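Thymidylate synthase A (Bacillus subtilis, PDB 1BKP) catalyses the reductive methylation of dUMP to dTMP, with 5,10-methylenetetrahydrofolate as methyl donor and reductant, and works as a thermostable homodimer. Local coordinates at the interface of chains A and B. Sequence-based numbering; all coordinates share one arbitrary frame. Chains: chain A/B, Thymidylate synthase A.

The interface of chains A and B. Residues chain A 46, 48, 167, 176, 214; chain B 43-44, 178, 218.
Sheet packs against sheet across the two-fold axis of the thymidylate synthase homodimer, and this patch ties strands 44-49, 161-169, 172-179 and 209-217 of chain A to the loop residue B:Ile43, the first residue of strand 44-49 and strand 172-179 of chain B. Two consecutive backbone carbonyls of chain B are read by one guanidinium group. A:Arg48 NH1 donates to B:Ser44 O at 2.9 Å and NH2 to B:Ile43 O at 3.0 Å, both bonds nearly straight and close to the guanidinium plane. The side chain bends at chi3 (72°) to turn this edge toward chain B. A:Arg48 NH1 also donates to A:Gln46 OE1 (3.1 Å), a bond within chain A that would help fix the rotation of the guanidinium. The CG1 methylene of A:Ile214 lies over one face of the A:Arg48 guanidinium, toward its rim. A leucine in place of A:Arg48 would probably leave both carbonyls of the B:Ile43-B:Ser44 segment without these donors and A:Gln46 OE1 without this donor.

The B:Ser44 hydroxyl points back into chain A, OG anti to the backbone N (chi1 -166°), and donates to A:Glu176 OE2 at 2.6 Å, arriving from above the carboxylate plane; A:Gln46 NE2 adds a weak bond to the same OG. On the other oxygen, A:Glu176 OE1, the phenol of A:Tyr167 donates through OH at 2.7 Å nearly along the C-O axis. B:Arg178 faces A:Glu176 from the far side of the interface, its guanidinium plane steeply turned to the carboxylate, and forms a salt bridge from B:Arg178 NH2 to A:Glu176 OE1 (3.0 Å) whose hydrogen-bond geometry is weak. Its NE reaches A:Glu176 OE2 through a water. Such a setting is likely to favour the charged carboxylate.

Beside this polar cluster, B:Ile43 and A:Tyr167 run antiparallel alongside each other, B:Ile43 laying CG2 over the ring face toward its rim, 3.7 Å from A:Tyr167 CE1. B:Ile43 CG2 also touches A:Ile214 CD1 at 4.0 Å.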
# COMPACT_ATOMS: atom_id res chain seq x y z
N GLN A 46 -8.74 6.08 4.74
CA GLN A 46 -8.16 6.83 3.63
C GLN A 46 -8.59 8.30 3.67
O GLN A 46 -9.75 8.58 3.94
CB GLN A 46 -8.67 6.24 2.28
CG GLN A 46 -8.09 7.01 1.12
CD GLN A 46 -8.45 6.45 -0.22
OE1 GLN A 46 -9.35 6.97 -0.85
NE2 GLN A 46 -7.71 5.45 -0.70
N ARG A 48 -8.37 11.86 1.21
CA ARG A 48 -8.02 12.30 -0.17
C ARG A 48 -8.24 13.79 -0.22
O ARG A 48 -9.27 14.27 0.30
CB ARG A 48 -8.96 11.70 -1.21
CG ARG A 48 -9.10 10.24 -1.18
CD ARG A 48 -10.03 9.79 -2.31
NE ARG A 48 -9.58 9.85 -3.71
CZ ARG A 48 -9.36 8.73 -4.44
NH1 ARG A 48 -9.35 7.52 -3.87
NH2 ARG A 48 -9.05 8.81 -5.71
N TYR A 167 1.36 9.22 -10.00
CA TYR A 167 0.69 8.96 -11.28
C TYR A 167 0.74 10.30 -12.03
O TYR A 167 0.49 11.38 -11.43
CB TYR A 167 -0.79 8.65 -11.02
CG TYR A 167 -1.00 7.58 -9.96
CD1 TYR A 167 -1.03 7.90 -8.60
CD2 TYR A 167 -1.22 6.26 -10.32
CE1 TYR A 167 -1.28 6.93 -7.65
CE2 TYR A 167 -1.50 5.29 -9.36
CZ TYR A 167 -1.53 5.65 -8.04
OH TYR A 167 -1.85 4.71 -7.10
N GLU A 176 0.04 9.02 -4.01
CA GLU A 176 -0.69 8.16 -3.07
C GLU A 176 0.37 7.64 -2.08
O GLU A 176 1.38 7.08 -2.47
CB GLU A 176 -1.36 6.99 -3.82
CG GLU A 176 -2.17 6.12 -2.89
CD GLU A 176 -3.24 5.26 -3.56
OE1 GLU A 176 -3.11 5.00 -4.77
OE2 GLU A 176 -4.19 4.85 -2.88
N ILE A 214 -3.55 11.41 -1.76
CA ILE A 214 -4.26 10.35 -1.05
C ILE A 214 -3.32 9.79 0.04
O ILE A 214 -2.21 9.39 -0.26
CB ILE A 214 -4.61 9.29 -2.08
CG1 ILE A 214 -5.46 9.93 -3.18
CG2 ILE A 214 -5.34 8.16 -1.44
CD1 ILE A 214 -5.08 9.50 -4.55
N ILE B 43 -7.83 6.46 -10.29
CA ILE B 43 -6.74 6.21 -9.33
C ILE B 43 -7.31 5.88 -7.95
O ILE B 43 -8.23 6.57 -7.52
CB ILE B 43 -5.86 7.60 -9.20
CG1 ILE B 43 -5.07 7.86 -10.48
CG2 ILE B 43 -4.95 7.60 -8.01
CD1 ILE B 43 -4.63 9.34 -10.53
N SER B 44 -6.76 4.87 -7.30
CA SER B 44 -7.08 4.53 -5.92
C SER B 44 -8.51 4.09 -5.59
O SER B 44 -9.36 4.92 -5.23
CB SER B 44 -6.66 5.69 -5.05
OG SER B 44 -6.66 5.25 -3.71
N ARG B 178 -2.64 -4.97 -1.77
CA ARG B 178 -2.57 -3.86 -2.72
C ARG B 178 -1.96 -4.29 -3.99
O ARG B 178 -0.88 -4.90 -4.00
CB ARG B 178 -1.79 -2.66 -2.19
CG ARG B 178 -1.88 -1.39 -3.15
CD ARG B 178 -1.49 -0.15 -2.37
NE ARG B 178 -1.73 1.00 -3.25
CZ ARG B 178 -0.92 1.48 -4.20
NH1 ARG B 178 0.32 0.98 -4.46
NH2 ARG B 178 -1.38 2.50 -4.96
N GLY B 218 -4.13 0.78 -7.13
CA GLY B 218 -3.63 2.12 -7.46
C GLY B 218 -4.10 2.55 -8.85
O GLY B 218 -5.05 3.28 -8.98
O HOH W 1 -4.60 2.05 -3.37